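Local coordinates for flagellar hook-associated protein (Burkholderia pseudomallei, PDB 4UT1) that probably serves as a structural component of the bacterial flagellum, at the junction between hook and filament, at residues 101-113 / 147-161. Sequence-based numbering, arbitrary orientation.
Sequences QLNNYVGSPTAGI and LASQLVAAGQQYSQL. With EDO (1,2-ethanediol), chain G.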
# COMPACT_ATOMS: atom_id res chain seq x y z
N GLN A 101 2.08 -21.09 -4.90
CA GLN A 101 1.47 -21.15 -3.57
C GLN A 101 0.68 -19.88 -3.26
O GLN A 101 -0.48 -19.94 -2.84
CB GLN A 101 2.55 -21.38 -2.50
CG GLN A 101 1.97 -21.46 -1.08
CD GLN A 101 3.03 -21.50 -0.00
OE1 GLN A 101 2.74 -21.27 1.17
NE2 GLN A 101 4.27 -21.79 -0.39
N LEU A 102 1.30 -18.71 -3.46
CA LEU A 102 0.62 -17.44 -3.25
C LEU A 102 -0.61 -17.30 -4.15
O LEU A 102 -1.68 -16.91 -3.70
CB LEU A 102 1.60 -16.27 -3.48
CG LEU A 102 0.99 -14.88 -3.27
CD1 LEU A 102 0.52 -14.68 -1.82
CD2 LEU A 102 1.98 -13.80 -3.68
N ASN A 103 -0.44 -17.62 -5.43
CA ASN A 103 -1.52 -17.47 -6.40
C ASN A 103 -2.75 -18.31 -6.05
O ASN A 103 -3.90 -17.85 -6.17
CB ASN A 103 -1.01 -17.85 -7.80
CG ASN A 103 -2.00 -17.49 -8.89
OD1 ASN A 103 -2.55 -16.38 -8.90
ND2 ASN A 103 -2.25 -18.42 -9.80
N ASN A 104 -2.51 -19.55 -5.63
CA ASN A 104 -3.57 -20.46 -5.25
C ASN A 104 -4.28 -19.92 -4.03
O ASN A 104 -5.51 -20.03 -3.90
CB ASN A 104 -3.00 -21.86 -4.95
CG ASN A 104 -2.49 -22.56 -6.20
OD1 ASN A 104 -2.80 -22.16 -7.32
ND2 ASN A 104 -1.71 -23.62 -6.01
N TYR A 105 -3.51 -19.31 -3.14
CA TYR A 105 -4.10 -18.67 -1.97
C TYR A 105 -4.98 -17.48 -2.35
O TYR A 105 -6.11 -17.38 -1.89
CB TYR A 105 -3.03 -18.20 -1.00
CG TYR A 105 -3.63 -17.36 0.09
CD1 TYR A 105 -4.29 -17.96 1.17
CD2 TYR A 105 -3.59 -15.98 0.04
CE1 TYR A 105 -4.86 -17.20 2.16
CE2 TYR A 105 -4.17 -15.20 1.03
CZ TYR A 105 -4.80 -15.82 2.09
OH TYR A 105 -5.36 -15.05 3.08
N VAL A 106 -4.45 -16.57 -3.16
CA VAL A 106 -5.15 -15.33 -3.49
C VAL A 106 -6.43 -15.55 -4.28
O VAL A 106 -7.43 -14.85 -4.05
CB VAL A 106 -4.23 -14.37 -4.27
CG1 VAL A 106 -5.02 -13.20 -4.79
CG2 VAL A 106 -3.12 -13.87 -3.37
N GLY A 107 -6.42 -16.50 -5.22
CA GLY A 107 -7.62 -16.82 -5.97
C GLY A 107 -7.99 -15.81 -7.05
O GLY A 107 -7.12 -15.17 -7.64
N SER A 108 -9.30 -15.65 -7.29
CA SER A 108 -9.79 -14.89 -8.42
C SER A 108 -9.70 -13.37 -8.23
O SER A 108 -9.94 -12.85 -7.14
CB SER A 108 -11.25 -15.29 -8.70
OG SER A 108 -11.91 -14.31 -9.48
N PRO A 109 -9.38 -12.63 -9.31
CA PRO A 109 -9.26 -11.17 -9.23
C PRO A 109 -10.61 -10.50 -9.02
O PRO A 109 -10.64 -9.32 -8.71
CB PRO A 109 -8.66 -10.79 -10.59
CG PRO A 109 -9.04 -11.90 -11.49
CD PRO A 109 -9.02 -13.14 -10.65
N THR A 110 -11.69 -11.25 -9.18
CA THR A 110 -13.04 -10.72 -9.06
C THR A 110 -13.81 -11.40 -7.92
O THR A 110 -15.04 -11.38 -7.91
CB THR A 110 -13.85 -10.90 -10.37
OG1 THR A 110 -13.78 -12.27 -10.78
CG2 THR A 110 -13.28 -10.03 -11.47
N ALA A 111 -13.09 -12.02 -7.00
CA ALA A 111 -13.70 -12.67 -5.85
C ALA A 111 -13.00 -12.26 -4.55
O ALA A 111 -12.27 -11.27 -4.52
CB ALA A 111 -13.68 -14.19 -6.00
N GLY A 112 -13.23 -13.03 -3.50
CA GLY A 112 -12.55 -12.81 -2.23
C GLY A 112 -12.75 -11.40 -1.71
O GLY A 112 -13.87 -10.92 -1.62
N ILE A 113 -11.65 -10.73 -1.41
CA ILE A 113 -11.71 -9.39 -0.84
C ILE A 113 -12.47 -8.40 -1.74
O ILE A 113 -13.15 -7.51 -1.25
CB ILE A 113 -10.29 -8.87 -0.53
CG1 ILE A 113 -9.77 -9.55 0.75
CG2 ILE A 113 -10.30 -7.35 -0.40
CD1 ILE A 113 -8.26 -9.62 0.87
N LEU A 147 -15.31 -8.44 5.77
CA LEU A 147 -14.19 -7.82 5.10
C LEU A 147 -12.95 -7.78 6.00
O LEU A 147 -11.84 -8.10 5.56
CB LEU A 147 -14.57 -6.41 4.64
CG LEU A 147 -13.43 -5.57 4.07
CD1 LEU A 147 -12.88 -6.20 2.82
CD2 LEU A 147 -13.95 -4.14 3.78
N ALA A 148 -13.14 -7.39 7.25
CA ALA A 148 -12.00 -7.26 8.17
C ALA A 148 -11.36 -8.61 8.39
O ALA A 148 -10.13 -8.74 8.44
CB ALA A 148 -12.45 -6.66 9.51
N SER A 149 -12.19 -9.64 8.51
CA SER A 149 -11.66 -10.98 8.71
C SER A 149 -10.74 -11.38 7.58
O SER A 149 -9.68 -11.98 7.81
CB SER A 149 -12.81 -12.00 8.82
OG SER A 149 -13.42 -11.88 10.09
N GLN A 150 -11.14 -11.06 6.36
CA GLN A 150 -10.35 -11.47 5.19
C GLN A 150 -9.06 -10.67 5.08
O GLN A 150 -7.99 -11.23 4.78
CB GLN A 150 -11.19 -11.32 3.93
CG GLN A 150 -12.26 -12.39 3.83
CD GLN A 150 -13.27 -12.10 2.74
OE1 GLN A 150 -12.91 -11.87 1.59
NE2 GLN A 150 -14.53 -12.10 3.10
N LEU A 151 -9.15 -9.37 5.33
CA LEU A 151 -7.97 -8.53 5.28
C LEU A 151 -6.96 -8.91 6.37
O LEU A 151 -5.78 -9.02 6.11
CB LEU A 151 -8.35 -7.05 5.40
CG LEU A 151 -8.98 -6.45 4.15
CD1 LEU A 151 -9.49 -5.03 4.42
CD2 LEU A 151 -7.98 -6.44 2.98
N VAL A 152 -7.43 -9.09 7.61
CA VAL A 152 -6.56 -9.52 8.69
C VAL A 152 -5.94 -10.92 8.41
O VAL A 152 -4.74 -11.11 8.60
CB VAL A 152 -7.33 -9.53 10.04
CG1 VAL A 152 -6.52 -10.21 11.13
CG2 VAL A 152 -7.67 -8.12 10.45
N ALA A 153 -6.75 -11.88 7.95
CA ALA A 153 -6.22 -13.20 7.60
C ALA A 153 -5.21 -13.08 6.46
O ALA A 153 -4.20 -13.78 6.46
CB ALA A 153 -7.36 -14.17 7.22
N ALA A 154 -5.47 -12.18 5.51
CA ALA A 154 -4.50 -11.93 4.45
C ALA A 154 -3.15 -11.46 5.02
O ALA A 154 -2.09 -11.89 4.57
CB ALA A 154 -5.03 -10.91 3.47
N GLY A 155 -3.19 -10.58 6.02
CA GLY A 155 -1.96 -10.10 6.65
C GLY A 155 -1.18 -11.27 7.25
O GLY A 155 0.05 -11.34 7.13
N GLN A 156 -1.90 -12.18 7.89
CA GLN A 156 -1.28 -13.37 8.47
C GLN A 156 -0.65 -14.26 7.41
O GLN A 156 0.44 -14.78 7.61
CB GLN A 156 -2.31 -14.17 9.27
CG GLN A 156 -2.88 -13.47 10.49
CD GLN A 156 -1.92 -13.43 11.66
OE1 GLN A 156 -1.29 -14.43 12.00
NE2 GLN A 156 -1.81 -12.26 12.29
N GLN A 157 -1.34 -14.45 6.28
CA GLN A 157 -0.81 -15.28 5.20
C GLN A 157 0.46 -14.69 4.60
O GLN A 157 1.44 -15.40 4.36
CB GLN A 157 -1.86 -15.48 4.10
CG GLN A 157 -1.35 -16.31 2.92
CD GLN A 157 -1.11 -17.77 3.30
OE1 GLN A 157 -1.93 -18.39 3.99
NE2 GLN A 157 0.01 -18.33 2.87
N TYR A 158 0.45 -13.38 4.36
CA TYR A 158 1.64 -12.76 3.83
C TYR A 158 2.82 -12.88 4.79
O TYR A 158 3.93 -13.20 4.37
CB TYR A 158 1.37 -11.30 3.45
CG TYR A 158 0.78 -11.23 2.06
CD1 TYR A 158 1.60 -11.43 0.95
CD2 TYR A 158 -0.59 -11.04 1.86
CE1 TYR A 158 1.09 -11.41 -0.32
CE2 TYR A 158 -1.11 -11.02 0.59
CZ TYR A 158 -0.28 -11.20 -0.50
OH TYR A 158 -0.80 -11.19 -1.77
N SER A 159 2.59 -12.67 6.08
CA SER A 159 3.70 -12.74 7.02
C SER A 159 4.14 -14.19 7.19
O SER A 159 5.30 -14.47 7.46
CB SER A 159 3.30 -12.13 8.37
OG SER A 159 2.23 -12.85 8.94
N GLN A 160 3.21 -15.12 7.01
CA GLN A 160 3.55 -16.53 7.13
C GLN A 160 4.46 -16.97 5.98
O GLN A 160 5.47 -17.64 6.19
CB GLN A 160 2.27 -17.38 7.20
CG GLN A 160 1.57 -17.26 8.56
CD GLN A 160 0.14 -17.85 8.55
OE1 GLN A 160 -0.30 -18.42 7.56
NE2 GLN A 160 -0.57 -17.68 9.67
N LEU A 161 4.09 -16.57 4.77
CA LEU A 161 4.94 -16.77 3.60
C LEU A 161 6.30 -16.08 3.78
O LEU A 161 7.34 -16.65 3.42
CB LEU A 161 4.25 -16.24 2.34
CG LEU A 161 3.14 -17.14 1.79
CD1 LEU A 161 2.50 -16.49 0.58
CD2 LEU A 161 3.72 -18.50 1.43
C1 EDO G . 3.26 -12.78 13.91
O1 EDO G . 3.62 -14.07 14.41
C2 EDO G . 1.85 -12.90 13.35
O2 EDO G . 1.41 -11.63 12.87
O HOH W 1 -8.28 -13.55 3.52
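I113 and Y105, the residues that bury most surface here, meet the long helix 134-193 on successive turns. I113 packs as a knob into the hole formed by L147, Q150, L151 and A154; its CD1 lies 3.8 Å from L151 CD2, while its side chain slides past that of Q150 in the opposite direction, CG1 lying 3.9 Å from Q150 CB. Y105 projects from the last turn of helix 80-106 with CG anti to the backbone N, which carries the ring across to Q157. There Q157 CG sits 3.4 Å above the ring centroid, only 6° off the normal, a CH-pi contact over the face. The Q157 chain bends beyond CG, leaving OE1 3.7 Å from Y105 CE1 and the amide plane tilted 34° from the ring. Farther along, L102 CD1 touches both L161 CD1 and, obliquely, the Y158 ring, whose hydroxyl is hydrogen-bonded to Y600 of helix 593-630. Segments 101-106 and 147-161 run nearly antiparallel (172°), their axes approaching no closer than 11.8 Å, a separation bridged by long side chains. Apolar and CH-pi contacts therefore carry this interface, and the polar link is indirect: a water that donates to Q150 O (2.7 Å) but is only weakly bonded to Y105 OH.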